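Side-chain contacts in terminal oxygenase component of carbazole 1,9a-dioxygenase (PDB 3GCF), which probably catalyses the dioxygenation of carbazole at a non-haem iron(II) centre, using electrons passed on through its Rieske [2Fe-2S] cluster: residues Leu25-Thr28 against Leu29-Asn33; Pro148-Leu151 against Ser152-Leu155; Glu342-Gln345 against Glu346-Glu350; Trp369-Leu372 against Ala373-Gly377. All coordinates share one frame; numbering follows the deposited sequence.

Overall arrangement
Four short-range contacts, each between side chains a few residues apart in sequence, show how helix ends, turns and loops are fixed in a Rieske oxygenase subunit. From the N terminus, contact 1 turns the chain from helix 22-26 into strand 31-32. Contact 2 shapes the loop between strands 138-143 and 164-173. Contact 3 lies at the end of helix 335-350, and contact 4 runs through the last turns of helix 364-376. None nests or crosses; they follow in series. In space contact 1 is central to the set: Phe31 packs on Ala373 and Gly377 of contact 4, and Asn33 O meets His149 CE1 of contact 2. Contacts 2 and 3 stand about 31 Å apart between centres.

Contact 1 (Leu25-Thr28 against Leu29-Asn33); sequences LEAT and LGFDN
The methyl of Ala27 sits over one face of the Phe31 ring, a CH-pi contact in which CB lies 4.0 Å from the ring centroid. It is displaced toward the rim, and CE1 of Phe31 is the nearest ring atom, 3.8 Å from Ala27 CB. With CG of Phe31 beside its own backbone N (chi1 -76°), the ring swings back toward the turn and reaches the methyl four residues earlier.

The polar part is backbone. Residues Ala27 to Gly30 form a type I beta turn, closed by a hydrogen bond from Gly30 N to Ala27 O of 2.9 Å; the donor stands well above the carbonyl plane. Overlapping it is an inverse gamma turn centred on Ala27, closed by Thr28 N to Glu26 O at 2.7 Å. Gly30 has a positive phi of 98°, a backbone shape that glycine adopts readily.

Ala27 O also accepts from Trp177 NE1, and Thr28 O from Asn176 ND2, which ties the turn to the start of helix 177-184. Ala27 and Phe31 both touch Val380, placing the contact between helix 22-26 and the small antiparallel pair of strands 31-32 and 379-380.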
ATOM      1  N   LEU A  25     -11.364 -15.822  19.415  1.00 17.52           N
ATOM      2  CA  LEU A  25     -10.918 -14.467  19.114  1.00 19.55           C
ATOM      3  C   LEU A  25      -9.417 -14.429  18.893  1.00 19.68           C
ATOM      4  O   LEU A  25      -8.910 -13.570  18.175  1.00 20.67           O
ATOM      5  CB  LEU A  25     -11.282 -13.511  20.249  1.00 21.09           C
ATOM      6  CG  LEU A  25     -12.767 -13.287  20.524  1.00 23.63           C
ATOM      7  CD1 LEU A  25     -12.910 -12.070  21.429  1.00 25.25           C
ATOM      8  CD2 LEU A  25     -13.522 -13.062  19.222  1.00 22.59           C
ATOM      9  N   GLU A  26      -8.708 -15.365  19.512  1.00 19.79           N
ATOM     10  CA  GLU A  26      -7.257 -15.436  19.384  1.00 21.30           C
ATOM     11  C   GLU A  26      -6.820 -16.085  18.076  1.00 19.30           C
ATOM     12  O   GLU A  26      -5.751 -15.776  17.557  1.00 19.45           O
ATOM     13  CB  GLU A  26      -6.665 -16.232  20.548  1.00 24.32           C
ATOM     14  CG  GLU A  26      -6.711 -15.531  21.889  1.00 31.73           C
ATOM     15  CD  GLU A  26      -6.496 -16.490  23.050  1.00 36.24           C
ATOM     16  OE1 GLU A  26      -5.609 -17.367  22.944  1.00 37.45           O
ATOM     17  OE2 GLU A  26      -7.211 -16.359  24.070  1.00 39.47           O
ATOM     18  N   ALA A  27      -7.650 -16.982  17.556  1.00 17.47           N
ATOM     19  CA  ALA A  27      -7.342 -17.710  16.328  1.00 16.59           C
ATOM     20  C   ALA A  27      -7.472 -16.858  15.069  1.00 15.65           C
ATOM     21  O   ALA A  27      -8.111 -17.250  14.094  1.00 15.35           O
ATOM     22  CB  ALA A  27      -8.237 -18.944  16.228  1.00 16.03           C
ATOM     23  N   THR A  28      -6.851 -15.689  15.096  1.00 15.84           N
ATOM     24  CA  THR A  28      -6.884 -14.775  13.967  1.00 17.20           C
ATOM     25  C   THR A  28      -6.400 -15.453  12.690  1.00 17.09           C
ATOM     26  O   THR A  28      -6.907 -15.190  11.602  1.00 17.19           O
ATOM     27  CB  THR A  28      -5.976 -13.561  14.230  1.00 17.37           C
ATOM     28  OG1 THR A  28      -6.331 -12.963  15.482  1.00 20.41           O
ATOM     29  CG2 THR A  28      -6.131 -12.533  13.128  1.00 17.56           C
ATOM     30  N   LEU A  29      -5.419 -16.333  12.833  1.00 17.46           N
ATOM     31  CA  LEU A  29      -4.836 -17.020  11.691  1.00 16.86           C
ATOM     32  C   LEU A  29      -5.347 -18.453  11.549  1.00 17.27           C
ATOM     33  O   LEU A  29      -4.751 -19.264  10.839  1.00 16.12           O
ATOM     34  CB  LEU A  29      -3.305 -16.986  11.823  1.00 17.91           C
ATOM     35  CG  LEU A  29      -2.402 -16.986  10.585  1.00 18.67           C
ATOM     36  CD1 LEU A  29      -2.919 -16.013   9.542  1.00 17.84           C
ATOM     37  CD2 LEU A  29      -0.980 -16.606  11.005  1.00 17.77           C
ATOM     38  N   GLY A  30      -6.450 -18.757  12.233  1.00 17.13           N
ATOM     39  CA  GLY A  30      -7.053 -20.078  12.134  1.00 15.04           C
ATOM     40  C   GLY A  30      -6.740 -21.081  13.226  1.00 16.47           C
ATOM     41  O   GLY A  30      -5.936 -20.825  14.125  1.00 15.91           O
ATOM     42  N   PHE A  31      -7.402 -22.231  13.152  1.00 15.34           N
ATOM     43  CA  PHE A  31      -7.186 -23.309  14.105  1.00 15.46           C
ATOM     44  C   PHE A  31      -6.289 -24.328  13.426  1.00 17.10           C
ATOM     45  O   PHE A  31      -6.659 -24.901  12.400  1.00 15.83           O
ATOM     46  CB  PHE A  31      -8.510 -23.980  14.488  1.00 15.65           C
ATOM     47  CG  PHE A  31      -9.347 -23.179  15.448  1.00 16.67           C
ATOM     48  CD1 PHE A  31      -8.893 -22.918  16.737  1.00 17.33           C
ATOM     49  CD2 PHE A  31     -10.584 -22.682  15.064  1.00 17.11           C
ATOM     50  CE1 PHE A  31      -9.665 -22.169  17.634  1.00 16.19           C
ATOM     51  CE2 PHE A  31     -11.362 -21.934  15.952  1.00 17.79           C
ATOM     52  CZ  PHE A  31     -10.898 -21.678  17.240  1.00 15.11           C
ATOM     53  N   ASP A  32      -5.098 -24.547  13.974  1.00 18.94           N
ATOM     54  CA  ASP A  32      -4.207 -25.525  13.371  1.00 19.94           C
ATOM     55  C   ASP A  32      -4.347 -26.866  14.093  1.00 20.60           C
ATOM     56  O   ASP A  32      -5.124 -26.989  15.052  1.00 18.92           O
ATOM     57  CB  ASP A  32      -2.758 -25.012  13.344  1.00 22.28           C
ATOM     58  CG  ASP A  32      -2.189 -24.754  14.723  1.00 24.92           C
ATOM     59  OD1 ASP A  32      -2.940 -24.334  15.625  1.00 26.35           O
ATOM     60  OD2 ASP A  32      -0.970 -24.953  14.893  1.00 29.18           O
ATOM     61  N   ASN A  33      -3.596 -27.859  13.630  1.00 18.39           N
ATOM     62  CA  ASN A  33      -3.687 -29.216  14.148  1.00 16.56           C
ATOM     63  C   ASN A  33      -5.031 -29.744  13.649  1.00 15.31           C
ATOM     64  O   ASN A  33      -5.751 -30.457  14.345  1.00 15.34           O
ATOM     65  CB  ASN A  33      -3.599 -29.252  15.675  1.00 17.65           C
ATOM     66  CG  ASN A  33      -2.161 -29.141  16.172  1.00 20.73           C
ATOM     67  OD1 ASN A  33      -1.233 -29.645  15.534  1.00 21.15           O
ATOM     68  ND2 ASN A  33      -1.973 -28.492  17.313  1.00 19.52           N
TER

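Contact 2 (Pro148-Leu151 against Ser152-Leu155); sequences PHAL and SEDL
A histidine-carboxylate hydrogen bond spans a short 3-10 turn in the loop that leads from strand 138-143 to strand 164-173. His149 NE2 donates to Asp154 OD2 at 2.7 Å, with an N-H...O angle of 152°. The carboxylate is turned nearly perpendicular to the imidazole, 79° between planes, and OD2 is met from above its own plane. The histidine reaches it because chi1 of 47° tucks CG between the backbone N and the carbonyl carbon.

Glu153 crosses the histidine at a slant, although its carboxylate plane is nearly parallel to that of the ring, and OE1 comes to 3.7 Å from His149 CD2. OE1 also forms a salt bridge with Arg378, while OE2 accepts from a water that also takes the N-H of Ala150.

The 3-10 turn is made by i to i+3 bonds: Glu153 N to Ala150 O at 3.0 Å and Asp154 N to Leu151 O at 2.9 Å. From within the turn, CG of Leu151 packs on Leu155 CD1 at 3.8 Å, and both leucines lie on Phe140 of strand 138-143. Asp154 is also held by the start of strand 34-40: OD1 accepts from His34 ND1, and OD2 from Trp35 N.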
ATOM      1  N   PRO A 148      -0.978 -36.112  12.473  1.00 25.64           N
ATOM      2  CA  PRO A 148      -2.334 -36.013  11.937  1.00 22.65           C
ATOM      3  C   PRO A 148      -3.299 -37.065  12.463  1.00 22.88           C
ATOM      4  O   PRO A 148      -2.913 -38.201  12.735  1.00 23.42           O
ATOM      5  CB  PRO A 148      -2.112 -36.129  10.432  1.00 22.97           C
ATOM      6  CG  PRO A 148      -0.911 -37.026  10.339  1.00 23.39           C
ATOM      7  CD  PRO A 148      -0.012 -36.484  11.423  1.00 24.35           C
ATOM      8  N   HIS A 149      -4.555 -36.665  12.628  1.00 20.92           N
ATOM      9  CA  HIS A 149      -5.602 -37.573  13.071  1.00 17.57           C
ATOM     10  C   HIS A 149      -6.422 -37.853  11.811  1.00 17.14           C
ATOM     11  O   HIS A 149      -6.098 -37.348  10.737  1.00 17.46           O
ATOM     12  CB  HIS A 149      -6.476 -36.923  14.147  1.00 15.61           C
ATOM     13  CG  HIS A 149      -6.907 -35.527  13.813  1.00 16.40           C
ATOM     14  ND1 HIS A 149      -6.271 -34.412  14.316  1.00 14.41           N
ATOM     15  CD2 HIS A 149      -7.877 -35.067  12.988  1.00 15.04           C
ATOM     16  CE1 HIS A 149      -6.830 -33.325  13.814  1.00 16.25           C
ATOM     17  NE2 HIS A 149      -7.806 -33.695  13.004  1.00 16.02           N
ATOM     18  N   ALA A 150      -7.478 -38.649  11.939  1.00 16.32           N
ATOM     19  CA  ALA A 150      -8.316 -38.998  10.799  1.00 14.23           C
ATOM     20  C   ALA A 150      -8.928 -37.772  10.132  1.00 14.50           C
ATOM     21  O   ALA A 150      -9.467 -36.893  10.804  1.00 14.03           O
ATOM     22  CB  ALA A 150      -9.422 -39.952  11.240  1.00 12.34           C
ATOM     23  N   LEU A 151      -8.845 -37.732   8.804  1.00 12.75           N
ATOM     24  CA  LEU A 151      -9.388 -36.631   8.017  1.00 14.31           C
ATOM     25  C   LEU A 151     -10.872 -36.405   8.308  1.00 14.78           C
ATOM     26  O   LEU A 151     -11.332 -35.263   8.374  1.00 14.76           O
ATOM     27  CB  LEU A 151      -9.204 -36.919   6.516  1.00 13.54           C
ATOM     28  CG  LEU A 151      -9.836 -35.931   5.528  1.00 14.19           C
ATOM     29  CD1 LEU A 151      -9.223 -34.559   5.729  1.00 14.85           C
ATOM     30  CD2 LEU A 151      -9.627 -36.405   4.091  1.00 13.95           C
ATOM     31  N   SER A 152     -11.611 -37.499   8.481  1.00 14.31           N
ATOM     32  CA  SER A 152     -13.049 -37.449   8.741  1.00 15.21           C
ATOM     33  C   SER A 152     -13.418 -36.630   9.964  1.00 15.29           C
ATOM     34  O   SER A 152     -14.559 -36.195  10.105  1.00 16.35           O
ATOM     35  CB  SER A 152     -13.603 -38.865   8.911  1.00 15.80           C
ATOM     36  OG  SER A 152     -13.066 -39.483  10.066  1.00 17.17           O
ATOM     37  N   GLU A 153     -12.458 -36.427  10.853  1.00 14.18           N
ATOM     38  CA  GLU A 153     -12.710 -35.660  12.060  1.00 16.77           C
ATOM     39  C   GLU A 153     -12.805 -34.157  11.809  1.00 17.28           C
ATOM     40  O   GLU A 153     -13.300 -33.414  12.661  1.00 18.49           O
ATOM     41  CB  GLU A 153     -11.615 -35.955  13.094  1.00 19.39           C
ATOM     42  CG  GLU A 153     -11.789 -37.297  13.799  1.00 20.64           C
ATOM     43  CD  GLU A 153     -10.647 -37.628  14.744  1.00 24.27           C
ATOM     44  OE1 GLU A 153     -10.150 -36.718  15.439  1.00 24.47           O
ATOM     45  OE2 GLU A 153     -10.251 -38.808  14.801  1.00 29.16           O
ATOM     46  N   ASP A 154     -12.338 -33.713  10.641  1.00 16.70           N
ATOM     47  CA  ASP A 154     -12.359 -32.295  10.292  1.00 15.18           C
ATOM     48  C   ASP A 154     -13.273 -31.976   9.118  1.00 14.03           C
ATOM     49  O   ASP A 154     -13.099 -30.958   8.442  1.00 13.26           O
ATOM     50  CB  ASP A 154     -10.943 -31.802   9.973  1.00 15.32           C
ATOM     51  CG  ASP A 154     -10.025 -31.855  11.175  1.00 17.28           C
ATOM     52  OD1 ASP A 154     -10.509 -31.615  12.304  1.00 17.29           O
ATOM     53  OD2 ASP A 154      -8.817 -32.121  10.992  1.00 17.52           O
ATOM     54  N   LEU A 155     -14.242 -32.849   8.878  1.00 13.23           N
ATOM     55  CA  LEU A 155     -15.192 -32.665   7.788  1.00 13.24           C
ATOM     56  C   LEU A 155     -16.616 -32.875   8.285  1.00 14.64           C
ATOM     57  O   LEU A 155     -16.848 -33.627   9.232  1.00 14.14           O
ATOM     58  CB  LEU A 155     -14.907 -33.659   6.662  1.00 10.60           C
ATOM     59  CG  LEU A 155     -13.594 -33.478   5.893  1.00 11.46           C
ATOM     60  CD1 LEU A 155     -13.366 -34.675   4.964  1.00  7.43           C
ATOM     61  CD2 LEU A 155     -13.645 -32.176   5.097  1.00 10.95           C
TER
HETATM   62  O   HOH W   1      -7.922 -40.275  14.408  1.00 35.69           O

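Contact 3 (Glu342-Gln345 against Glu346-Glu350); sequences EAQQ and EFYGE
Gln344 and Tyr348, one helical turn apart, run side by side and point the same way. Both have CG beside the backbone N (chi1 -61° and -76°), and Gln344 is extended beyond CG, which carries its OE1 to 3.9 Å from Tyr348 CE2. Nearer the backbone, Gln344 CB lies 4.0 Å from Tyr348 CD2. The amide is steeply inclined to the ring, which turns its edge to the backbone O of Gln344. That oxygen also takes the N-H of Tyr348 at 3.1 Å, an almost straight bond.

Gln345 CG is anti to the backbone N and the chain then bends at chi2 (50°), folding NE2 back against the bare CA of Gly349 at 3.8 Å. Its OE1 accepts from Asn176 N. Waters bridge Ala343 O to Phe347 N and Glu342 O to Glu346 N, standing in for direct helical bonds.

The outer ends are held by Arg78 of the second subunit, which donates to Gln344 OE1, and by Glu357, hydrogen-bonded to Tyr348 OH. Arg78 belongs to the Rieske cluster pocket, and the side chain of Gln344 lies about 9 Å from the iron(II) ion, an arrangement consistent with the intersubunit Rieske-to-iron junction of trimeric ring-hydroxylating oxygenases.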
ATOM      1  N   GLU A 342     -15.965  -8.883   2.950  1.00 10.43           N
ATOM      2  CA  GLU A 342     -14.970  -7.815   2.912  1.00 12.32           C
ATOM      3  C   GLU A 342     -15.476  -6.496   3.485  1.00 13.12           C
ATOM      4  O   GLU A 342     -14.691  -5.685   3.979  1.00 14.46           O
ATOM      5  CB  GLU A 342     -14.483  -7.628   1.471  1.00  9.86           C
ATOM      6  CG  GLU A 342     -14.005  -8.941   0.861  1.00 12.07           C
ATOM      7  CD  GLU A 342     -13.598  -8.830  -0.596  1.00 13.79           C
ATOM      8  OE1 GLU A 342     -14.145  -7.969  -1.319  1.00 14.98           O
ATOM      9  OE2 GLU A 342     -12.739  -9.627  -1.025  1.00 14.92           O
ATOM     10  N   ALA A 343     -16.785  -6.279   3.425  1.00 13.07           N
ATOM     11  CA  ALA A 343     -17.361  -5.049   3.955  1.00 12.18           C
ATOM     12  C   ALA A 343     -17.281  -5.042   5.483  1.00 12.13           C
ATOM     13  O   ALA A 343     -17.458  -4.002   6.118  1.00 12.21           O
ATOM     14  CB  ALA A 343     -18.816  -4.923   3.503  1.00 12.40           C
ATOM     15  N   GLN A 344     -16.999  -6.209   6.062  1.00 10.26           N
ATOM     16  CA  GLN A 344     -16.907  -6.366   7.515  1.00 10.59           C
ATOM     17  C   GLN A 344     -15.469  -6.337   8.026  1.00 10.54           C
ATOM     18  O   GLN A 344     -15.238  -6.170   9.222  1.00 10.44           O
ATOM     19  CB  GLN A 344     -17.530  -7.706   7.946  1.00  9.78           C
ATOM     20  CG  GLN A 344     -19.006  -7.879   7.619  1.00 10.73           C
ATOM     21  CD  GLN A 344     -19.510  -9.296   7.895  1.00 12.47           C
ATOM     22  OE1 GLN A 344     -19.526  -9.757   9.036  1.00 12.09           O
ATOM     23  NE2 GLN A 344     -19.920  -9.989   6.841  1.00 11.91           N
ATOM     24  N   GLN A 345     -14.513  -6.513   7.121  1.00 12.58           N
ATOM     25  CA  GLN A 345     -13.100  -6.570   7.484  1.00 14.44           C
ATOM     26  C   GLN A 345     -12.580  -5.423   8.351  1.00 15.91           C
ATOM     27  O   GLN A 345     -11.918  -5.662   9.360  1.00 16.57           O
ATOM     28  CB  GLN A 345     -12.246  -6.702   6.216  1.00 13.14           C
ATOM     29  CG  GLN A 345     -10.744  -6.872   6.462  1.00 12.70           C
ATOM     30  CD  GLN A 345     -10.425  -7.961   7.472  1.00 13.33           C
ATOM     31  OE1 GLN A 345     -11.110  -8.983   7.541  1.00 13.13           O
ATOM     32  NE2 GLN A 345      -9.370  -7.751   8.254  1.00 11.70           N
ATOM     33  N   GLU A 346     -12.875  -4.182   7.977  1.00 17.83           N
ATOM     34  CA  GLU A 346     -12.393  -3.051   8.766  1.00 19.75           C
ATOM     35  C   GLU A 346     -12.945  -3.053  10.190  1.00 18.64           C
ATOM     36  O   GLU A 346     -12.190  -2.943  11.162  1.00 17.22           O
ATOM     37  CB  GLU A 346     -12.753  -1.722   8.098  1.00 23.58           C
ATOM     38  CG  GLU A 346     -12.300  -0.512   8.911  1.00 32.21           C
ATOM     39  CD  GLU A 346     -12.807   0.809   8.353  1.00 39.95           C
ATOM     40  OE1 GLU A 346     -12.337   1.230   7.269  1.00 42.81           O
ATOM     41  OE2 GLU A 346     -13.683   1.426   9.000  1.00 43.54           O
ATOM     42  N   PHE A 347     -14.264  -3.170  10.307  1.00 15.59           N
ATOM     43  CA  PHE A 347     -14.920  -3.174  11.610  1.00 15.24           C
ATOM     44  C   PHE A 347     -14.332  -4.226  12.546  1.00 14.98           C
ATOM     45  O   PHE A 347     -13.873  -3.907  13.646  1.00 12.91           O
ATOM     46  CB  PHE A 347     -16.424  -3.420  11.430  1.00 14.93           C
ATOM     47  CG  PHE A 347     -17.206  -3.424  12.720  1.00 13.61           C
ATOM     48  CD1 PHE A 347     -17.210  -2.310  13.553  1.00 16.14           C
ATOM     49  CD2 PHE A 347     -17.973  -4.529  13.077  1.00 15.77           C
ATOM     50  CE1 PHE A 347     -17.972  -2.293  14.729  1.00 15.72           C
ATOM     51  CE2 PHE A 347     -18.742  -4.525  14.251  1.00 16.38           C
ATOM     52  CZ  PHE A 347     -18.739  -3.403  15.077  1.00 15.59           C
ATOM     53  N   TYR A 348     -14.355  -5.480  12.106  1.00 14.91           N
ATOM     54  CA  TYR A 348     -13.843  -6.590  12.909  1.00 15.36           C
ATOM     55  C   TYR A 348     -12.323  -6.686  12.936  1.00 17.04           C
ATOM     56  O   TYR A 348     -11.736  -7.002  13.970  1.00 18.27           O
ATOM     57  CB  TYR A 348     -14.420  -7.916  12.395  1.00 13.69           C
ATOM     58  CG  TYR A 348     -15.862  -8.148  12.792  1.00 14.68           C
ATOM     59  CD1 TYR A 348     -16.184  -8.653  14.058  1.00 13.86           C
ATOM     60  CD2 TYR A 348     -16.908  -7.829  11.919  1.00 12.24           C
ATOM     61  CE1 TYR A 348     -17.513  -8.836  14.444  1.00 13.23           C
ATOM     62  CE2 TYR A 348     -18.238  -8.004  12.296  1.00 12.87           C
ATOM     63  CZ  TYR A 348     -18.532  -8.508  13.558  1.00 13.90           C
ATOM     64  OH  TYR A 348     -19.839  -8.675  13.937  1.00 15.06           O
ATOM     65  N   GLY A 349     -11.687  -6.411  11.803  1.00 16.94           N
ATOM     66  CA  GLY A 349     -10.244  -6.519  11.734  1.00 19.02           C
ATOM     67  C   GLY A 349      -9.441  -5.366  12.299  1.00 21.81           C
ATOM     68  O   GLY A 349      -8.345  -5.575  12.808  1.00 20.61           O
ATOM     69  N   GLU A 350      -9.983  -4.154  12.226  1.00 25.00           N
ATOM     70  CA  GLU A 350      -9.273  -2.975  12.705  1.00 27.30           C
ATOM     71  C   GLU A 350      -9.966  -2.197  13.816  1.00 27.16           C
ATOM     72  O   GLU A 350      -9.309  -1.500  14.582  1.00 27.01           O
ATOM     73  CB  GLU A 350      -9.025  -2.016  11.539  1.00 29.82           C
ATOM     74  CG  GLU A 350      -8.321  -2.628  10.348  1.00 36.38           C
ATOM     75  CD  GLU A 350      -8.314  -1.695   9.148  1.00 42.32           C
ATOM     76  OE1 GLU A 350      -9.410  -1.262   8.718  1.00 44.18           O
ATOM     77  OE2 GLU A 350      -7.216  -1.392   8.629  1.00 47.83           O
TER
HETATM   78  O   HOH W   2     -14.041  -3.531   5.348  1.00 12.80           O
HETATM   79  O   HOH W   3     -16.118  -2.705   8.330  1.00 19.20           O

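Contact 4 (Trp369-Leu372 against Ala373-Gly377); sequences WRTL and ASERG
Trp369 spreads its six-membered ring beneath the methyl of Ala373, which sits 4.0 Å from that ring's centroid and only 9° off the normal, a CH-pi contact over the face. The chi1 of 145° departs from a staggered value and swings the indole along the helix to reach the residue one turn on.

Two further pairs repeat this four-residue spacing. Thr371 CG2 and the carboxylate end of Glu375 lie side by side, with CG2 3.8 Å from Glu375 CD. The threonine sends its hydroxyl the other way, to Val367 O. Leu372 CD1 touches Arg376 CG at 3.7 Å; the arginine bends at chi2 (-72°) and carries its guanidinium off to a salt bridge with Asp222.

Beneath the side chains run ordinary helical hydrogen bonds, from Ala373 N to Trp369 O (2.9 Å) through Arg376 N to Leu372 O (2.8 Å). Gly377, where helical geometry ends, still bonds through N to Ala373 O.

Helix 22-26 and its flanks pack along this helix: Tyr24 meets the indole ring and bonds through OH to Trp369 NE1, and Pro22 touches Ser374. Arg370, which also touches Tyr24, forms salt bridges to Glu182 of helix 177-184 and to Glu357, just beyond helix 353-356.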
ATOM      1  N   TRP A 369     -21.416 -21.565  17.747  1.00 14.05           N
ATOM      2  CA  TRP A 369     -20.264 -21.972  16.948  1.00 13.09           C
ATOM      3  C   TRP A 369     -18.970 -21.387  17.515  1.00 12.99           C
ATOM      4  O   TRP A 369     -17.958 -22.079  17.602  1.00 14.55           O
ATOM      5  CB  TRP A 369     -20.451 -21.543  15.480  1.00 10.75           C
ATOM      6  CG  TRP A 369     -19.178 -21.124  14.785  1.00 10.21           C
ATOM      7  CD1 TRP A 369     -18.789 -19.846  14.493  1.00  9.72           C
ATOM      8  CD2 TRP A 369     -18.101 -21.975  14.364  1.00  8.78           C
ATOM      9  NE1 TRP A 369     -17.537 -19.847  13.923  1.00 10.55           N
ATOM     10  CE2 TRP A 369     -17.091 -21.139  13.834  1.00  9.93           C
ATOM     11  CE3 TRP A 369     -17.889 -23.360  14.389  1.00 10.17           C
ATOM     12  CZ2 TRP A 369     -15.881 -21.644  13.332  1.00  9.83           C
ATOM     13  CZ3 TRP A 369     -16.682 -23.863  13.890  1.00 10.20           C
ATOM     14  CH2 TRP A 369     -15.696 -23.005  13.371  1.00  7.94           C
ATOM     15  N   ARG A 370     -18.999 -20.117  17.900  1.00 13.56           N
ATOM     16  CA  ARG A 370     -17.810 -19.475  18.454  1.00 14.82           C
ATOM     17  C   ARG A 370     -17.393 -20.165  19.741  1.00 15.59           C
ATOM     18  O   ARG A 370     -16.209 -20.403  19.975  1.00 17.13           O
ATOM     19  CB  ARG A 370     -18.078 -18.002  18.752  1.00 13.98           C
ATOM     20  CG  ARG A 370     -18.338 -17.151  17.530  1.00 13.83           C
ATOM     21  CD  ARG A 370     -18.650 -15.728  17.944  1.00 13.31           C
ATOM     22  NE  ARG A 370     -18.795 -14.839  16.797  1.00 13.51           N
ATOM     23  CZ  ARG A 370     -19.227 -13.586  16.881  1.00 14.01           C
ATOM     24  NH1 ARG A 370     -19.559 -13.080  18.059  1.00 14.71           N
ATOM     25  NH2 ARG A 370     -19.319 -12.836  15.793  1.00 14.73           N
ATOM     26  N   THR A 371     -18.384 -20.475  20.570  1.00 16.43           N
ATOM     27  CA  THR A 371     -18.166 -21.130  21.852  1.00 15.82           C
ATOM     28  C   THR A 371     -17.561 -22.514  21.665  1.00 15.95           C
ATOM     29  O   THR A 371     -16.567 -22.858  22.303  1.00 15.62           O
ATOM     30  CB  THR A 371     -19.491 -21.266  22.612  1.00 16.49           C
ATOM     31  OG1 THR A 371     -20.033 -19.964  22.837  1.00 16.96           O
ATOM     32  CG2 THR A 371     -19.281 -21.963  23.951  1.00 16.35           C
ATOM     33  N   LEU A 372     -18.162 -23.299  20.783  1.00 14.56           N
ATOM     34  CA  LEU A 372     -17.674 -24.643  20.513  1.00 15.67           C
ATOM     35  C   LEU A 372     -16.260 -24.613  19.931  1.00 15.44           C
ATOM     36  O   LEU A 372     -15.424 -25.446  20.274  1.00 15.80           O
ATOM     37  CB  LEU A 372     -18.614 -25.352  19.542  1.00 15.57           C
ATOM     38  CG  LEU A 372     -18.200 -26.768  19.136  1.00 18.41           C
ATOM     39  CD1 LEU A 372     -18.370 -27.716  20.322  1.00 17.80           C
ATOM     40  CD2 LEU A 372     -19.047 -27.225  17.959  1.00 16.32           C
ATOM     41  N   ALA A 373     -15.999 -23.649  19.054  1.00 15.29           N
ATOM     42  CA  ALA A 373     -14.688 -23.522  18.422  1.00 15.77           C
ATOM     43  C   ALA A 373     -13.629 -23.089  19.433  1.00 16.17           C
ATOM     44  O   ALA A 373     -12.505 -23.586  19.421  1.00 16.12           O
ATOM     45  CB  ALA A 373     -14.759 -22.525  17.272  1.00 13.55           C
ATOM     46  N   SER A 374     -13.992 -22.159  20.304  1.00 16.19           N
ATOM     47  CA  SER A 374     -13.073 -21.677  21.320  1.00 18.10           C
ATOM     48  C   SER A 374     -12.699 -22.820  22.263  1.00 20.22           C
ATOM     49  O   SER A 374     -11.552 -22.922  22.697  1.00 22.05           O
ATOM     50  CB  SER A 374     -13.722 -20.539  22.109  1.00 17.35           C
ATOM     51  OG  SER A 374     -12.870 -20.063  23.133  1.00 18.63           O
ATOM     52  N   GLU A 375     -13.662 -23.686  22.559  1.00 20.57           N
ATOM     53  CA  GLU A 375     -13.428 -24.815  23.459  1.00 21.94           C
ATOM     54  C   GLU A 375     -12.827 -26.051  22.796  1.00 21.37           C
ATOM     55  O   GLU A 375     -12.122 -26.815  23.449  1.00 22.16           O
ATOM     56  CB  GLU A 375     -14.736 -25.248  24.134  1.00 22.04           C
ATOM     57  CG  GLU A 375     -15.544 -24.134  24.763  1.00 27.30           C
ATOM     58  CD  GLU A 375     -16.883 -24.624  25.302  1.00 31.79           C
ATOM     59  OE1 GLU A 375     -17.532 -25.458  24.623  1.00 33.74           O
ATOM     60  OE2 GLU A 375     -17.291 -24.167  26.393  1.00 31.33           O
ATOM     61  N   ARG A 376     -13.092 -26.257  21.510  1.00 20.91           N
ATOM     62  CA  ARG A 376     -12.596 -27.457  20.847  1.00 21.78           C
ATOM     63  C   ARG A 376     -11.546 -27.302  19.753  1.00 21.96           C
ATOM     64  O   ARG A 376     -11.003 -28.305  19.286  1.00 20.54           O
ATOM     65  CB  ARG A 376     -13.779 -28.251  20.294  1.00 23.55           C
ATOM     66  CG  ARG A 376     -14.861 -28.541  21.315  1.00 27.75           C
ATOM     67  CD  ARG A 376     -14.428 -29.588  22.326  1.00 30.41           C
ATOM     68  NE  ARG A 376     -15.438 -29.757  23.364  1.00 36.42           N
ATOM     69  CZ  ARG A 376     -15.433 -30.732  24.269  1.00 40.28           C
ATOM     70  NH1 ARG A 376     -14.467 -31.644  24.269  1.00 40.78           N
ATOM     71  NH2 ARG A 376     -16.395 -30.793  25.183  1.00 40.91           N
ATOM     72  N   GLY A 377     -11.273 -26.075  19.316  1.00 20.80           N
ATOM     73  CA  GLY A 377     -10.252 -25.899  18.294  1.00 21.45           C
ATOM     74  C   GLY A 377      -8.998 -26.572  18.818  1.00 21.22           C
ATOM     75  O   GLY A 377      -8.552 -26.254  19.913  1.00 22.18           O
TER